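Local atomic coordinates of cutinase-like protein (Cryptococcus sp., PDB entry 2CZQ), a protein that probably hydrolyses carboxylic esters, as a cutinase-like enzyme of the alpha/beta hydrolase fold. Residues I114-H119 and T157-A162; Y163-C168 and A178-Y183. One frame throughout, in Å; residues are numbered along the deposited sequence. Where two conformers were deposited one is given.

Contact 1: I114-H119 and T157-A162; sequences IGNPDH and TLDVCA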
ATOM      1  N   ILE A 114       2.088   3.330  -3.215  1.00  4.58           N
ATOM      2  CA  ILE A 114       3.011   4.223  -3.909  1.00  4.74           C
ATOM      3  C   ILE A 114       3.093   3.841  -5.375  1.00  4.38           C
ATOM      4  O   ILE A 114       3.113   2.657  -5.726  1.00  4.55           O
ATOM      5  CB  ILE A 114       4.432   4.226  -3.274  1.00  4.93           C
ATOM      6  CG1 ILE A 114       4.874   2.809  -2.887  1.00  5.14           C
ATOM      7  CG2 ILE A 114       4.475   5.166  -2.080  1.00  5.56           C
ATOM      8  CD1 ILE A 114       6.351   2.692  -2.556  1.00  5.69           C
ATOM      9  N   GLY A 115       3.128   4.848  -6.240  1.00  4.62           N
ATOM     10  CA  GLY A 115       3.242   4.594  -7.667  1.00  4.92           C
ATOM     11  C   GLY A 115       2.127   3.709  -8.208  1.00  4.67           C
ATOM     12  O   GLY A 115       2.371   2.756  -8.946  1.00  4.94           O
ATOM     13  N   ASN A 116       0.894   4.042  -7.845  1.00  4.66           N
ATOM     14  CA  ASN A 116      -0.261   3.188  -8.101  1.00  4.63           C
ATOM     15  C   ASN A 116      -0.779   3.294  -9.534  1.00  4.58           C
ATOM     16  O   ASN A 116      -1.286   4.345  -9.917  1.00  4.55           O
ATOM     17  CB  ASN A 116      -1.367   3.602  -7.127  1.00  4.96           C
ATOM     18  CG  ASN A 116      -2.609   2.758  -7.241  1.00  4.59           C
ATOM     19  OD1 ASN A 116      -2.609   1.678  -7.843  1.00  5.11           O
ATOM     20  ND2 ASN A 116      -3.694   3.247  -6.646  1.00  5.26           N
ATOM     21  N   PRO A 117      -0.709   2.222 -10.329  1.00  4.39           N
ATOM     22  CA  PRO A 117      -1.285   2.260 -11.680  1.00  4.76           C
ATOM     23  C   PRO A 117      -2.790   2.540 -11.652  1.00  4.55           C
ATOM     24  O   PRO A 117      -3.336   3.031 -12.640  1.00  4.93           O
ATOM     25  CB  PRO A 117      -1.029   0.848 -12.214  1.00  5.38           C
ATOM     26  CG  PRO A 117       0.103   0.316 -11.393  1.00  5.37           C
ATOM     27  CD  PRO A 117      -0.111   0.906 -10.035  1.00  4.73           C
ATOM     28  N   ASP A 118      -3.438   2.232 -10.531  1.00  4.50           N
ATOM     29  CA  ASP A 118      -4.881   2.409 -10.388  1.00  4.76           C
ATOM     30  C   ASP A 118      -5.255   3.730  -9.723  1.00  4.81           C
ATOM     31  O   ASP A 118      -6.379   3.894  -9.250  1.00  5.18           O
ATOM     32  CB  ASP A 118      -5.476   1.251  -9.589  1.00  5.04           C
ATOM     33  CG  ASP A 118      -5.274  -0.075 -10.254  1.00  5.35           C
ATOM     34  OD1 ASP A 118      -5.003  -0.089 -11.484  1.00  5.46           O
ATOM     35  OD2 ASP A 118      -5.378  -1.139  -9.608  1.00  6.07           O
ATOM     36  N   HIS A 119      -4.317   4.667  -9.686  1.00  4.82           N
ATOM     37  CA  HIS A 119      -4.549   5.972  -9.087  1.00  4.95           C
ATOM     38  C   HIS A 119      -5.758   6.639  -9.752  1.00  5.01           C
ATOM     39  O   HIS A 119      -5.857   6.673 -10.978  1.00  5.29           O
ATOM     40  CB  HIS A 119      -3.269   6.788  -9.241  1.00  5.06           C
ATOM     41  CG  HIS A 119      -3.288   8.103  -8.543  1.00  5.33           C
ATOM     42  ND1 HIS A 119      -2.676   8.341  -7.331  1.00  7.07           N
ATOM     43  CD2 HIS A 119      -3.834   9.277  -8.926  1.00  5.04           C
ATOM     44  CE1 HIS A 119      -2.851   9.613  -7.005  1.00  5.20           C
ATOM     45  NE2 HIS A 119      -3.551  10.199  -7.955  1.00  7.41           N
ATOM     46  N   THR A 157      -6.946   4.867   3.540  1.00  5.88           N
ATOM     47  CA  THR A 157      -5.937   4.697   2.507  1.00  5.62           C
ATOM     48  C   THR A 157      -5.134   5.981   2.350  1.00  5.48           C
ATOM     49  O   THR A 157      -5.659   7.090   2.506  1.00  5.62           O
ATOM     50  CB  THR A 157      -6.622   4.330   1.174  1.00  5.80           C
ATOM     51  OG1 THR A 157      -7.300   3.076   1.318  1.00  5.99           O
ATOM     52  CG2 THR A 157      -5.609   4.095   0.053  1.00  6.23           C
ATOM     53  N   LEU A 158      -3.859   5.809   2.033  1.00  5.50           N
ATOM     54  CA  LEU A 158      -3.016   6.886   1.565  1.00  5.97           C
ATOM     55  C   LEU A 158      -2.419   6.405   0.257  1.00  5.82           C
ATOM     56  O   LEU A 158      -1.713   5.390   0.234  1.00  6.36           O
ATOM     57  CB  LEU A 158      -1.901   7.176   2.563  0.50  7.00           C
ATOM     58  CG  LEU A 158      -2.035   8.357   3.520  0.50  7.06           C
ATOM     59  CD1 LEU A 158      -0.712   8.549   4.239  0.50  7.42           C
ATOM     60  CD2 LEU A 158      -2.457   9.650   2.829  0.50  7.72           C
ATOM     61  N   ASP A 159      -2.755   7.098  -0.829  1.00  5.62           N
ATOM     62  CA  ASP A 159      -2.254   6.769  -2.158  1.00  5.61           C
ATOM     63  C   ASP A 159      -1.271   7.861  -2.577  1.00  5.39           C
ATOM     64  O   ASP A 159      -1.661   8.971  -2.962  1.00  5.67           O
ATOM     65  CB  ASP A 159      -3.405   6.618  -3.152  1.00  5.75           C
ATOM     66  CG  ASP A 159      -2.969   6.005  -4.461  1.00  5.67           C
ATOM     67  OD1 ASP A 159      -1.747   5.766  -4.628  1.00  6.71           O
ATOM     68  OD2 ASP A 159      -3.791   5.733  -5.366  1.00  6.53           O
ATOM     69  N   VAL A 160       0.008   7.530  -2.454  1.00  5.26           N
ATOM     70  CA  VAL A 160       1.093   8.476  -2.635  1.00  5.34           C
ATOM     71  C   VAL A 160       1.610   8.391  -4.061  1.00  4.79           C
ATOM     72  O   VAL A 160       2.083   7.339  -4.508  1.00  4.95           O
ATOM     73  CB  VAL A 160       2.226   8.208  -1.622  1.00  5.65           C
ATOM     74  CG1 VAL A 160       3.329   9.248  -1.751  1.00  6.47           C
ATOM     75  CG2 VAL A 160       1.684   8.160  -0.196  1.00  6.52           C
ATOM     76  N   CYS A 161       1.504   9.505  -4.774  1.00  4.90           N
ATOM     77  CA  CYS A 161       1.937   9.578  -6.157  1.00  5.19           C
ATOM     78  C   CYS A 161       2.868  10.762  -6.292  1.00  5.03           C
ATOM     79  O   CYS A 161       2.454  11.910  -6.113  1.00  5.17           O
ATOM     80  CB  CYS A 161       0.738   9.737  -7.095  1.00  5.36           C
ATOM     81  SG  CYS A 161       1.211   9.828  -8.835  1.00  5.92           S
ATOM     82  N   ALA A 162       4.135  10.482  -6.579  1.00  5.18           N
ATOM     83  CA  ALA A 162       5.123  11.533  -6.786  1.00  5.38           C
ATOM     84  C   ALA A 162       4.736  12.343  -8.009  1.00  5.42           C
ATOM     85  O   ALA A 162       4.362  11.779  -9.031  1.00  5.63           O
ATOM     86  CB  ALA A 162       6.504  10.927  -6.977  1.00  5.67           C
TER
HETATM   87  O   HOH W   1       0.189   6.350  -6.340  1.00  5.60           O
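Asp159, Val160 and Cys161 meet the chain that leaves strand 108-114. Strands 108-114 and 157-160 are parallel neighbours in the central sheet of the alpha/beta hydrolase fold. The contact is buried. It joins the end of strand 108-114 and the loop after it to the end of strand 157-160 and the residue that follows. Asp159 comes first. Its CG is anti to the backbone N (chi1 -168°), beside its carbonyl carbon, and the carboxylate reaches the loop. Asp159 OD2 accepts from Asn116 ND2 at 2.8 Å, with a nearly straight N-H...O angle of 173°. The oxygen lies in the amide plane of Asn116, whereas ND2 sits above the carboxylate plane. The other end of this amide is also engaged. Asn116 OD1 accepts from Asp118 N and closes an Asx turn, which holds the rotation of the amide. Asp159 OD1 accepts from a water at 2.6 Å. The same water takes the N-H of Asn116 and donates to Val160 O, so it bridges the two backbones where they part. Val160 follows, in a parallel bridge with Ile114. Val160 O also accepts from Gly115 N at 3.2 Å. The two side chains of the bridge lie side by side on one face of the sheet, with Ile114 CG2 3.8 Å from Val160 CB; Met192 of helix 187-200 packs on Val160. Cys161 ends the run. Its sulfur is in a disulfide with Cys168. His119 NE2 bonds to Thr135 O, while Cys161 SG lies over one face of the His119 imidazole, 4.6 Å from the ring centroid and 18° off its normal.

Contact 2: Y163-C168 and A178-Y183; sequences YGDGVC and AQHLSY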
ATOM      1  N   TYR A 163       4.831  13.665  -7.914  1.00  5.47           N
ATOM      2  CA  TYR A 163       4.522  14.509  -9.055  1.00  5.78           C
ATOM      3  C   TYR A 163       5.343  14.057 -10.252  1.00  5.86           C
ATOM      4  O   TYR A 163       6.568  13.946 -10.179  1.00  6.36           O
ATOM      5  CB  TYR A 163       4.807  15.969  -8.734  1.00  6.12           C
ATOM      6  CG  TYR A 163       4.363  16.924  -9.812  1.00  6.50           C
ATOM      7  CD1 TYR A 163       5.169  17.180 -10.924  1.00  7.44           C
ATOM      8  CD2 TYR A 163       3.132  17.563  -9.728  1.00  7.22           C
ATOM      9  CE1 TYR A 163       4.763  18.062 -11.918  1.00  8.56           C
ATOM     10  CE2 TYR A 163       2.721  18.454 -10.716  1.00  7.91           C
ATOM     11  CZ  TYR A 163       3.543  18.695 -11.809  1.00  8.35           C
ATOM     12  OH  TYR A 163       3.154  19.569 -12.801  1.00 10.57           O
ATOM     13  N   GLY A 164       4.664  13.793 -11.358  1.00  5.78           N
ATOM     14  CA  GLY A 164       5.357  13.388 -12.560  1.00  5.97           C
ATOM     15  C   GLY A 164       5.754  11.928 -12.658  1.00  5.47           C
ATOM     16  O   GLY A 164       6.456  11.565 -13.599  1.00  6.05           O
ATOM     17  N   ASP A 165       5.313  11.087 -11.721  1.00  5.47           N
ATOM     18  CA  ASP A 165       5.461   9.639 -11.865  1.00  5.23           C
ATOM     19  C   ASP A 165       4.451   9.186 -12.917  1.00  5.24           C
ATOM     20  O   ASP A 165       3.254   9.240 -12.675  1.00  5.40           O
ATOM     21  CB  ASP A 165       5.194   8.974 -10.507  1.00  5.43           C
ATOM     22  CG  ASP A 165       5.082   7.465 -10.587  1.00  5.00           C
ATOM     23  OD1 ASP A 165       5.032   6.902 -11.705  1.00  5.37           O
ATOM     24  OD2 ASP A 165       5.054   6.776  -9.540  1.00  5.23           O
ATOM     25  N   GLY A 166       4.928   8.756 -14.084  1.00  5.23           N
ATOM     26  CA  GLY A 166       4.045   8.450 -15.198  1.00  5.66           C
ATOM     27  C   GLY A 166       3.108   7.268 -15.018  1.00  5.32           C
ATOM     28  O   GLY A 166       2.195   7.085 -15.821  1.00  5.79           O
ATOM     29  N   VAL A 167       3.334   6.459 -13.985  1.00  5.07           N
ATOM     30  CA  VAL A 167       2.489   5.296 -13.733  1.00  4.91           C
ATOM     31  C   VAL A 167       1.191   5.693 -13.013  1.00  4.77           C
ATOM     32  O   VAL A 167       0.111   5.202 -13.355  1.00  5.36           O
ATOM     33  CB  VAL A 167       3.263   4.213 -12.948  1.00  5.05           C
ATOM     34  CG1 VAL A 167       2.362   3.047 -12.584  1.00  5.34           C
ATOM     35  CG2 VAL A 167       4.469   3.732 -13.758  1.00  5.69           C
ATOM     36  N   CYS A 168       1.309   6.568 -12.015  1.00  4.73           N
ATOM     37  CA  CYS A 168       0.156   7.045 -11.250  1.00  4.93           C
ATOM     38  C   CYS A 168      -0.347   8.423 -11.679  1.00  4.92           C
ATOM     39  O   CYS A 168      -1.469   8.799 -11.333  1.00  5.38           O
ATOM     40  CB  CYS A 168       0.451   7.021  -9.742  1.00  4.92           C
ATOM     41  SG  CYS A 168       1.911   7.939  -9.234  1.00  5.42           S
ATOM     42  N   ALA A 178      12.199   8.461 -13.507  1.00  6.80           N
ATOM     43  CA  ALA A 178      12.868   8.565 -12.215  1.00  7.01           C
ATOM     44  C   ALA A 178      11.874   8.744 -11.078  1.00  6.49           C
ATOM     45  O   ALA A 178      12.070   8.222  -9.982  1.00  6.47           O
ATOM     46  CB  ALA A 178      13.874   9.698 -12.222  1.00  7.75           C
ATOM     47  N   GLN A 179      10.800   9.473 -11.348  1.00  6.07           N
ATOM     48  CA  GLN A 179       9.798   9.742 -10.329  1.00  6.09           C
ATOM     49  C   GLN A 179       9.127   8.452  -9.847  1.00  5.87           C
ATOM     50  O   GLN A 179       8.852   8.302  -8.658  1.00  6.25           O
ATOM     51  CB  GLN A 179       8.769  10.741 -10.855  1.00  6.13           C
ATOM     52  CG  GLN A 179       9.300  12.163 -10.975  1.00  6.65           C
ATOM     53  CD  GLN A 179      10.253  12.381 -12.144  1.00  7.09           C
ATOM     54  OE1 GLN A 179      10.332  11.574 -13.073  1.00  7.53           O
ATOM     55  NE2 GLN A 179      10.978  13.487 -12.097  1.00  8.21           N
ATOM     56  N   HIS A 180       8.903   7.502 -10.755  1.00  5.36           N
ATOM     57  CA  HIS A 180       8.333   6.213 -10.364  1.00  5.53           C
ATOM     58  C   HIS A 180       9.291   5.393  -9.520  1.00  5.55           C
ATOM     59  O   HIS A 180       8.858   4.556  -8.721  1.00  6.01           O
ATOM     60  CB  HIS A 180       7.919   5.380 -11.582  1.00  5.61           C
ATOM     61  CG  HIS A 180       7.095   4.178 -11.229  1.00  5.08           C
ATOM     62  ND1 HIS A 180       5.902   4.279 -10.547  1.00  4.91           N
ATOM     63  CD2 HIS A 180       7.289   2.854 -11.451  1.00  5.04           C
ATOM     64  CE1 HIS A 180       5.398   3.070 -10.367  1.00  4.87           C
ATOM     65  NE2 HIS A 180       6.215   2.187 -10.912  1.00  5.20           N
ATOM     66  N   LEU A 181      10.587   5.627  -9.714  1.00  5.85           N
ATOM     67  CA  LEU A 181      11.634   4.871  -9.040  1.00  6.52           C
ATOM     68  C   LEU A 181      12.096   5.540  -7.741  1.00  6.55           C
ATOM     69  O   LEU A 181      12.935   4.996  -7.035  1.00  7.46           O
ATOM     70  CB  LEU A 181      12.832   4.673  -9.983  1.00  6.86           C
ATOM     71  CG  LEU A 181      12.519   4.082 -11.363  1.00  8.18           C
ATOM     72  CD1 LEU A 181      13.763   4.049 -12.234  1.00  9.64           C
ATOM     73  CD2 LEU A 181      11.913   2.686 -11.249  1.00  9.27           C
ATOM     74  N   SER A 182      11.534   6.706  -7.424  1.00  6.62           N
ATOM     75  CA  SER A 182      12.031   7.569  -6.351  1.00  6.90           C
ATOM     76  C   SER A 182      11.657   7.101  -4.947  1.00  6.53           C
ATOM     77  O   SER A 182      12.355   7.403  -3.978  1.00  7.45           O
ATOM     78  CB  SER A 182      11.542   9.017  -6.562  1.00  6.69           C
ATOM     79  OG  SER A 182      10.131   9.109  -6.367  1.00  7.99           O
ATOM     80  N   TYR A 183      10.550   6.373  -4.843  1.00  6.02           N
ATOM     81  CA  TYR A 183       9.927   6.140  -3.547  1.00  5.72           C
ATOM     82  C   TYR A 183      10.809   5.520  -2.471  1.00  5.64           C
ATOM     83  O   TYR A 183      10.724   5.955  -1.324  1.00  5.61           O
ATOM     84  CB  TYR A 183       8.638   5.335  -3.679  1.00  5.79           C
ATOM     85  CG  TYR A 183       7.628   5.965  -4.594  1.00  5.47           C
ATOM     86  CD1 TYR A 183       6.776   6.973  -4.148  1.00  6.28           C
ATOM     87  CD2 TYR A 183       7.520   5.550  -5.915  1.00  5.31           C
ATOM     88  CE1 TYR A 183       5.843   7.545  -4.998  1.00  5.99           C
ATOM     89  CE2 TYR A 183       6.592   6.113  -6.774  1.00  5.23           C
ATOM     90  CZ  TYR A 183       5.759   7.118  -6.309  1.00  5.43           C
ATOM     91  OH  TYR A 183       4.821   7.694  -7.129  1.00  5.61           O
TER
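Asp165 OD2 is gripped by two donors, Tyr183 OH and His180 ND1. The tyrosine bond is short, 2.6 Å from Tyr183 OH to Asp165 OD2, and uses the anti lone pair. His180 ND1 comes in on the syn side of Asp165 OD2 at 2.8 Å, with an N-H...O angle of 168°, and OD2 lies near the imidazole plane. ND1 makes a weak, bent bond to Asp165 OD1. Asp165 OD1 also accepts from Val167 N at 2.9 Å, on its anti side, closing an Asx turn. Together these bonds fix the rotation of the carboxylate. Val167 covers one face of the His180 ring in a CH-pi contact. Val167 CG2 stands over the ring centre, 3.5 Å from the His180 centroid and 5° off the normal. Gln179 CB packs 3.6 Å from Asp165 N. Gln179 CG, beside the backbone N (chi1 -72°), touches Tyr163 O at 3.4 Å. Tyr183 OH also bonds to Ala162 N, which ties the tyrosine to the chain just before Tyr163. Elsewhere on the imidazole, NE2 bonds to Ser85 OG. Ser85 sits in a GxSxG pattern that probably forms the nucleophile elbow, and the Ser85-His180-Asp165 geometry is consistent with the catalytic triad of an alpha/beta hydrolase.

Both contacts are buried, but contact 1 is deeper: its centre lies about 8 Å from the centre of the chain, against about 15 Å for the centre of contact 2. Contact 1 joins a strand end and the loop after it to the end of strand 157-160. Contact 2 joins the loop after strand 157-160 to short helix 178-181; of its touching residues only Tyr163 is exposed. Contact 1 combines a backbone bond, a water bridge and an amide-carboxylate bond; contact 2 relies on a carboxylate held by histidine and tyrosine. The Cys161-Cys168 disulfide links them. Gly115 O lies 3.4 Å from His180 CE1, so the loop after strand 108-114 borders the probable triad.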